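Local coordinates for protein structure-specific endonuclease subunit slx1 (Schizosaccharomyces pombe, PDB 4ZDT) that introduces single-strand cuts in branched DNA close to junctions, as the catalytic subunit, here represented by its RING finger domain, of the slx1-slx4 endonuclease, at residues A[18-23]-A[31-36]; A[27-32]-A[52-57]. One frame throughout, in Å; residues are numbered along the deposited sequence.

In the fold
The RING finger domain of slx1 illustrates how a small domain with little regular secondary structure can be organised around metal ions. Contact 1 lies close to the centre of the chain, where strand 20-21 pairs with strand 30-31 and the first turn of helix 33-40 packs against Ala-20 and Leu-18; backbone hydrogen bonds and apolar side chains do the work. Contact 2, its centre about 8 Å from that of contact 1, is also largely buried, but its two segments meet chiefly through three thiolates on one zinc, with an exposed lysine chain laid alongside. The two share Asn-31 and His-32, and Cys-22 of contact 1 supplies the fourth sulfur of the zinc site in contact 2.

Contact 1. Residues A[18-23]-A[31-36]; sequences LRANCP and NHLTCL. With ZN (zinc ion), chain E; ZN (zinc ion), chain F.
Backbone pairing aligns the two segments: strands 20-21 and 30-31 run antiparallel, with Ala-20 and Asn-31 forming a hydrogen-bonded pair. The N of Ala-20 donates to O of Asn-31 over 2.8 Å, approaching nearly along the C=O axis. The return bond, from N of Asn-31 to O of Ala-20, measures 3.0 Å, and its donor stands above the carbonyl plane.

Apolar contacts join the start of helix 33-40 to Ala-20 and Leu-18. Leu-36, with CG anti to its backbone N (chi1 -168°), presses CD2 against CB of Ala-20 at 3.5 Å, tighter than usual for two carbons. Leu-33 divides its branches: CD2 lies 4.1 Å from CB of Ala-20, whereas CD1 touches CB of Leu-18 at 3.7 Å, the two leucine side chains crossing obliquely. Ile-26 of the slx4 chain packs on both leucines. An alanine in place of Leu-33 would lose both branches and would probably loosen the start of the helix against strand 20-21 while thinning the surface that meets slx4.

Among polar side chains, Asn-31 has CG in the crowded position between N and carbonyl carbon (chi1 37°), which brings OD1 to 3.2 Å from CB of Ala-20; its ND2 is hydrogen-bonded to OD1 of Asn-7.

Metal ligands lie at the margins. His-32, the N-cap residue, and Cys-35 bind one zinc through ND1 and SG, together with Cys-6 and Cys-9, while SG of Cys-22 binds the other. The short strand pair is thus joined by two hydrogen bonds, backed by leucines from the helix, and followed at opposite ends by residues that bind zinc.

Contact 2. Residues A[27-32]-A[52-57]; sequences CNSINH and GMCTKC. With ZN (zinc ion), chain F; ZN (zinc ion), chain E.
The second zinc site of the RING finger, a Cys4 centre, brings these two segments together. SG of Cys-27 and SG of Cys-54 each bind the ion at 2.4 Å, and SG of Cys-57 binds at 2.3 Å; Cys-22 completes the set. Cys-27 and Cys-54 both hold SG anti to the backbone N, whereas Cys-57 carries its sulfur in the crowded position between N and carbonyl carbon (chi1 71°). CB of Cys-57 packs 3.7 Å from CB of Cys-27.

Lys-56 runs alongside Cys-27 with its chain fully extended, so that the methylenes cover the sulfur: CB and CD both lie 3.7 Å from SG of Cys-27. At the tip, NZ donates to O of Cys-27 over 2.8 Å, in the plane of that carbonyl (C=O...N angle 156°). The ammonium group would probably offset part of the negative charge of the four thiolates. CB of Ser-29 also touches the site, 3.7 Å from SG of Cys-54.

Weak N-H...S bonds run within each segment, from N of Ser-29 to SG of Cys-27 and from N of Lys-56 to SG of Cys-54, and are likely to steady the sulfurs. Along the chain the ligand pairs alternate between the two ions: Cys-6 and Cys-9 bind the other zinc, Cys-22 and Cys-27 this one, His-32 and Cys-35 the other, Cys-54 and Cys-57 this one, the cross-braced order of RING domains.

Contact 1. Residues A[18-23]-A[31-36]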
ATOM      1  N   LEU A  18      -7.447   6.397   8.668  1.00 40.92           N
ATOM      2  CA  LEU A  18      -7.742   6.606   7.256  1.00 37.84           C
ATOM      3  C   LEU A  18      -8.533   5.413   6.728  1.00 36.19           C
ATOM      4  O   LEU A  18      -8.372   4.289   7.206  1.00 36.29           O
ATOM      5  CB  LEU A  18      -6.454   6.778   6.455  1.00 37.20           C
ATOM      6  CG  LEU A  18      -5.517   7.923   6.831  1.00 36.87           C
ATOM      7  CD1 LEU A  18      -4.234   7.859   6.003  1.00 35.62           C
ATOM      8  CD2 LEU A  18      -6.192   9.312   6.695  1.00 35.94           C
ATOM      9  N   ARG A  19      -9.385   5.649   5.736  1.00 33.34           N
ATOM     10  CA  ARG A  19     -10.207   4.574   5.172  1.00 31.30           C
ATOM     11  C   ARG A  19     -10.629   4.827   3.727  1.00 29.58           C
ATOM     12  O   ARG A  19     -10.952   5.953   3.349  1.00 29.33           O
ATOM     13  CB  ARG A  19     -11.444   4.337   6.043  1.00 31.19           C
ATOM     14  CG  ARG A  19     -12.595   5.288   5.759  1.00 32.20           C
ATOM     15  CD  ARG A  19     -13.319   5.674   7.038  1.00 35.64           C
ATOM     16  NE  ARG A  19     -12.398   6.162   8.063  1.00 37.39           N
ATOM     17  CZ  ARG A  19     -12.743   6.431   9.322  1.00 38.74           C
ATOM     18  NH1 ARG A  19     -14.009   6.265   9.703  1.00 38.62           N
ATOM     19  NH2 ARG A  19     -11.840   6.870  10.188  1.00 38.83           N
ATOM     20  N   ALA A  20     -10.629   3.764   2.928  1.00 27.98           N
ATOM     21  CA  ALA A  20     -11.080   3.837   1.546  1.00 26.90           C
ATOM     22  C   ALA A  20     -12.593   3.910   1.516  1.00 26.77           C
ATOM     23  O   ALA A  20     -13.266   3.303   2.366  1.00 25.82           O
ATOM     24  CB  ALA A  20     -10.612   2.620   0.778  1.00 25.78           C
ATOM     25  N   ASN A  21     -13.115   4.670   0.551  1.00 26.02           N
ATOM     26  CA  ASN A  21     -14.529   4.634   0.203  1.00 25.78           C
ATOM     27  C   ASN A  21     -14.731   4.769  -1.302  1.00 25.00           C
ATOM     28  O   ASN A  21     -14.084   5.590  -1.963  1.00 23.57           O
ATOM     29  CB  ASN A  21     -15.349   5.693   0.953  1.00 26.62           C
ATOM     30  CG  ASN A  21     -15.173   7.073   0.378  1.00 29.33           C
ATOM     31  OD1 ASN A  21     -14.119   7.699   0.540  1.00 33.12           O
ATOM     32  ND2 ASN A  21     -16.197   7.550  -0.335  1.00 29.78           N
ATOM     33  N   CYS A  22     -15.626   3.947  -1.832  1.00 23.93           N
ATOM     34  CA  CYS A  22     -16.060   4.086  -3.207  1.00 23.33           C
ATOM     35  C   CYS A  22     -16.662   5.482  -3.344  1.00 22.83           C
ATOM     36  O   CYS A  22     -17.511   5.874  -2.542  1.00 22.14           O
ATOM     37  CB  CYS A  22     -17.084   3.015  -3.546  1.00 23.64           C
ATOM     38  SG  CYS A  22     -17.649   3.028  -5.268  1.00 25.14           S
ATOM     39  N   PRO A  23     -16.198   6.251  -4.349  1.00 22.92           N
ATOM     40  CA  PRO A  23     -16.590   7.663  -4.449  1.00 22.94           C
ATOM     41  C   PRO A  23     -18.031   7.873  -4.901  1.00 23.50           C
ATOM     42  O   PRO A  23     -18.470   9.010  -4.932  1.00 24.06           O
ATOM     43  CB  PRO A  23     -15.607   8.240  -5.503  1.00 22.65           C
ATOM     44  CG  PRO A  23     -15.285   7.058  -6.393  1.00 21.91           C
ATOM     45  CD  PRO A  23     -15.302   5.832  -5.452  1.00 22.27           C
ATOM     46  N   ASN A  31     -13.893   0.654   3.639  1.00 25.85           N
ATOM     47  CA  ASN A  31     -12.951  -0.375   4.074  1.00 26.45           C
ATOM     48  C   ASN A  31     -11.557   0.170   4.377  1.00 26.12           C
ATOM     49  O   ASN A  31     -11.201   1.266   3.945  1.00 25.86           O
ATOM     50  CB  ASN A  31     -12.862  -1.492   3.031  1.00 26.50           C
ATOM     51  CG  ASN A  31     -12.945  -0.971   1.610  1.00 27.64           C
ATOM     52  OD1 ASN A  31     -12.174  -0.097   1.212  1.00 28.56           O
ATOM     53  ND2 ASN A  31     -13.883  -1.505   0.837  1.00 24.34           N
ATOM     54  N   HIS A  32     -10.771  -0.607   5.123  1.00 26.01           N
ATOM     55  CA  HIS A  32      -9.397  -0.217   5.472  1.00 25.41           C
ATOM     56  C   HIS A  32      -8.621  -0.087   4.173  1.00 24.27           C
ATOM     57  O   HIS A  32      -8.828  -0.873   3.257  1.00 23.42           O
ATOM     58  CB  HIS A  32      -8.690  -1.307   6.296  1.00 25.61           C
ATOM     59  CG  HIS A  32      -9.157  -1.419   7.709  1.00 27.05           C
ATOM     60  ND1 HIS A  32      -9.909  -2.486   8.160  1.00 28.82           N
ATOM     61  CD2 HIS A  32      -8.955  -0.618   8.781  1.00 29.13           C
ATOM     62  CE1 HIS A  32     -10.156  -2.326   9.451  1.00 30.23           C
ATOM     63  NE2 HIS A  32      -9.588  -1.203   9.850  1.00 30.12           N
ATOM     64  N   LEU A  33      -7.730   0.898   4.101  1.00 24.08           N
ATOM     65  CA  LEU A  33      -6.832   1.038   2.938  1.00 24.16           C
ATOM     66  C   LEU A  33      -6.087  -0.242   2.652  1.00 24.57           C
ATOM     67  O   LEU A  33      -6.064  -0.699   1.514  1.00 23.98           O
ATOM     68  CB  LEU A  33      -5.818   2.170   3.150  1.00 23.63           C
ATOM     69  CG  LEU A  33      -6.377   3.588   3.249  1.00 24.65           C
ATOM     70  CD1 LEU A  33      -5.294   4.549   3.727  1.00 24.45           C
ATOM     71  CD2 LEU A  33      -6.900   4.022   1.851  1.00 26.92           C
ATOM     72  N   THR A  34      -5.467  -0.823   3.689  1.00 24.73           N
ATOM     73  CA  THR A  34      -4.677  -2.035   3.482  1.00 25.00           C
ATOM     74  C   THR A  34      -5.541  -3.197   3.034  1.00 24.97           C
ATOM     75  O   THR A  34      -5.152  -3.937   2.139  1.00 24.79           O
ATOM     76  CB  THR A  34      -3.821  -2.414   4.719  1.00 25.04           C
ATOM     77  OG1 THR A  34      -4.668  -2.468   5.870  1.00 25.73           O
ATOM     78  CG2 THR A  34      -2.779  -1.361   4.950  1.00 23.80           C
ATOM     79  N   CYS A  35      -6.731  -3.345   3.624  1.00 25.01           N
ATOM     80  CA  CYS A  35      -7.650  -4.399   3.183  1.00 25.47           C
ATOM     81  C   CYS A  35      -8.022  -4.287   1.702  1.00 24.43           C
ATOM     82  O   CYS A  35      -7.930  -5.255   0.949  1.00 24.06           O
ATOM     83  CB  CYS A  35      -8.936  -4.429   4.035  1.00 25.96           C
ATOM     84  SG  CYS A  35      -8.617  -4.911   5.738  1.00 28.95           S
ATOM     85  N   LEU A  36      -8.488  -3.103   1.280  1.00 24.09           N
ATOM     86  CA  LEU A  36      -8.838  -2.874  -0.122  1.00 23.66           C
ATOM     87  C   LEU A  36      -7.626  -3.089  -1.034  1.00 23.58           C
ATOM     88  O   LEU A  36      -7.727  -3.751  -2.054  1.00 23.48           O
ATOM     89  CB  LEU A  36      -9.396  -1.446  -0.323  1.00 22.97           C
ATOM     90  CG  LEU A  36     -10.069  -1.162  -1.673  1.00 23.23           C
ATOM     91  CD1 LEU A  36     -11.264  -2.082  -1.906  1.00 23.57           C
ATOM     92  CD2 LEU A  36     -10.512   0.298  -1.788  1.00 23.15           C
TER
HETATM   93 ZN    ZN E 301     -10.343  -4.133   7.012  1.00 43.55          ZN
HETATM   94 ZN    ZN F 302     -18.612   0.969  -5.254  1.00 32.57          ZN

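Contact 2. Residues A[27-32]-A[52-57]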
ATOM      1  N   CYS A  27     -23.141   3.829  -3.715  1.00 26.80           N
ATOM      2  CA  CYS A  27     -22.457   2.629  -3.266  1.00 26.89           C
ATOM      3  C   CYS A  27     -21.832   2.862  -1.888  1.00 27.44           C
ATOM      4  O   CYS A  27     -22.218   2.210  -0.911  1.00 27.70           O
ATOM      5  CB  CYS A  27     -21.379   2.229  -4.277  1.00 27.02           C
ATOM      6  SG  CYS A  27     -20.355   0.892  -3.664  1.00 25.06           S
ATOM      7  N   ASN A  28     -20.868   3.787  -1.832  1.00 26.87           N
ATOM      8  CA  ASN A  28     -20.199   4.196  -0.596  1.00 27.36           C
ATOM      9  C   ASN A  28     -19.602   3.026   0.208  1.00 27.02           C
ATOM     10  O   ASN A  28     -19.617   3.047   1.432  1.00 28.04           O
ATOM     11  CB  ASN A  28     -21.153   5.062   0.273  1.00 27.22           C
ATOM     12  CG  ASN A  28     -20.423   5.859   1.333  1.00 28.91           C
ATOM     13  OD1 ASN A  28     -19.384   6.455   1.063  1.00 27.94           O
ATOM     14  ND2 ASN A  28     -20.963   5.870   2.553  1.00 26.47           N
ATOM     15  N   SER A  29     -19.090   2.009  -0.486  1.00 27.11           N
ATOM     16  CA  SER A  29     -18.379   0.884   0.139  1.00 27.33           C
ATOM     17  C   SER A  29     -17.167   1.380   0.933  1.00 27.14           C
ATOM     18  O   SER A  29     -16.274   2.025   0.361  1.00 26.17           O
ATOM     19  CB  SER A  29     -17.897  -0.083  -0.940  1.00 27.00           C
ATOM     20  OG  SER A  29     -17.162  -1.148  -0.363  1.00 28.97           O
ATOM     21  N   ILE A  30     -17.141   1.090   2.235  1.00 25.94           N
ATOM     22  CA  ILE A  30     -16.093   1.576   3.126  1.00 26.52           C
ATOM     23  C   ILE A  30     -15.200   0.415   3.593  1.00 26.87           C
ATOM     24  O   ILE A  30     -15.691  -0.676   3.913  1.00 26.57           O
ATOM     25  CB  ILE A  30     -16.664   2.419   4.306  1.00 27.54           C
ATOM     26  CG1 ILE A  30     -17.325   3.703   3.754  1.00 27.76           C
ATOM     27  CG2 ILE A  30     -15.555   2.826   5.286  1.00 26.84           C
ATOM     28  CD1 ILE A  30     -18.194   4.471   4.759  1.00 30.22           C
ATOM     29  N   ASN A  31     -13.893   0.654   3.639  1.00 25.85           N
ATOM     30  CA  ASN A  31     -12.951  -0.375   4.074  1.00 26.45           C
ATOM     31  C   ASN A  31     -11.557   0.170   4.377  1.00 26.12           C
ATOM     32  O   ASN A  31     -11.201   1.266   3.945  1.00 25.86           O
ATOM     33  CB  ASN A  31     -12.862  -1.492   3.031  1.00 26.50           C
ATOM     34  CG  ASN A  31     -12.945  -0.971   1.610  1.00 27.64           C
ATOM     35  OD1 ASN A  31     -12.174  -0.097   1.212  1.00 28.56           O
ATOM     36  ND2 ASN A  31     -13.883  -1.505   0.837  1.00 24.34           N
ATOM     37  N   HIS A  32     -10.771  -0.607   5.123  1.00 26.01           N
ATOM     38  CA  HIS A  32      -9.397  -0.217   5.472  1.00 25.41           C
ATOM     39  C   HIS A  32      -8.621  -0.087   4.173  1.00 24.27           C
ATOM     40  O   HIS A  32      -8.828  -0.873   3.257  1.00 23.42           O
ATOM     41  CB  HIS A  32      -8.690  -1.307   6.296  1.00 25.61           C
ATOM     42  CG  HIS A  32      -9.157  -1.419   7.709  1.00 27.05           C
ATOM     43  ND1 HIS A  32      -9.909  -2.486   8.160  1.00 28.82           N
ATOM     44  CD2 HIS A  32      -8.955  -0.618   8.781  1.00 29.13           C
ATOM     45  CE1 HIS A  32     -10.156  -2.326   9.451  1.00 30.23           C
ATOM     46  NE2 HIS A  32      -9.588  -1.203   9.850  1.00 30.12           N
ATOM     47  N   GLY A  52      -8.996  -1.343  -9.467  1.00 24.66           N
ATOM     48  CA  GLY A  52      -9.637  -2.537  -8.919  1.00 24.55           C
ATOM     49  C   GLY A  52     -11.142  -2.407  -9.026  1.00 24.78           C
ATOM     50  O   GLY A  52     -11.662  -1.307  -9.220  1.00 23.69           O
ATOM     51  N   MET A  53     -11.832  -3.533  -8.882  1.00 25.43           N
ATOM     52  CA  MET A  53     -13.283  -3.556  -8.929  1.00 26.31           C
ATOM     53  C   MET A  53     -13.838  -3.378  -7.521  1.00 26.34           C
ATOM     54  O   MET A  53     -13.498  -4.144  -6.622  1.00 25.99           O
ATOM     55  CB  MET A  53     -13.773  -4.882  -9.497  1.00 27.06           C
ATOM     56  CG  MET A  53     -15.302  -4.949  -9.609  1.00 29.21           C
ATOM     57  SD  MET A  53     -15.895  -6.561 -10.131  1.00 34.56           S
ATOM     58  CE  MET A  53     -15.716  -6.425 -11.912  1.00 34.23           C
ATOM     59  N   CYS A  54     -14.676  -2.368  -7.324  1.00 26.11           N
ATOM     60  CA  CYS A  54     -15.384  -2.229  -6.060  1.00 27.37           C
ATOM     61  C   CYS A  54     -16.269  -3.470  -5.856  1.00 28.80           C
ATOM     62  O   CYS A  54     -17.074  -3.816  -6.723  1.00 29.28           O
ATOM     63  CB  CYS A  54     -16.242  -0.969  -6.053  1.00 26.76           C
ATOM     64  SG  CYS A  54     -17.195  -0.761  -4.512  1.00 25.66           S
ATOM     65  N   THR A  55     -16.124  -4.141  -4.723  1.00 30.69           N
ATOM     66  CA  THR A  55     -16.851  -5.404  -4.535  1.00 33.43           C
ATOM     67  C   THR A  55     -18.373  -5.215  -4.371  1.00 33.39           C
ATOM     68  O   THR A  55     -19.157  -6.149  -4.607  1.00 34.57           O
ATOM     69  CB  THR A  55     -16.258  -6.256  -3.394  1.00 33.21           C
ATOM     70  OG1 THR A  55     -16.706  -7.603  -3.546  1.00 38.20           O
ATOM     71  CG2 THR A  55     -16.685  -5.739  -2.040  1.00 34.49           C
ATOM     72  N   LYS A  56     -18.771  -4.007  -3.990  1.00 33.06           N
ATOM     73  CA  LYS A  56     -20.171  -3.686  -3.755  1.00 32.61           C
ATOM     74  C   LYS A  56     -20.859  -3.282  -5.081  1.00 32.12           C
ATOM     75  O   LYS A  56     -21.747  -4.000  -5.548  1.00 31.47           O
ATOM     76  CB  LYS A  56     -20.301  -2.641  -2.626  1.00 32.64           C
ATOM     77  CG  LYS A  56     -21.747  -2.397  -2.121  1.00 34.86           C
ATOM     78  CD  LYS A  56     -21.843  -1.273  -1.069  1.00 34.98           C
ATOM     79  CE  LYS A  56     -23.300  -1.101  -0.548  1.00 35.76           C
ATOM     80  NZ  LYS A  56     -23.453   0.033   0.415  1.00 34.52           N
ATOM     81  N   CYS A  57     -20.412  -2.196  -5.731  1.00 30.83           N
ATOM     82  CA  CYS A  57     -21.053  -1.741  -6.984  1.00 29.82           C
ATOM     83  C   CYS A  57     -20.506  -2.344  -8.294  1.00 30.06           C
ATOM     84  O   CYS A  57     -21.107  -2.164  -9.358  1.00 30.03           O
ATOM     85  CB  CYS A  57     -21.032  -0.215  -7.078  1.00 29.89           C
ATOM     86  SG  CYS A  57     -19.348   0.451  -7.386  1.00 25.58           S
TER
HETATM   87 ZN    ZN F 302     -18.612   0.969  -5.254  1.00 32.57          ZN
HETATM   88 ZN    ZN E 301     -10.343  -4.133   7.012  1.00 43.55          ZN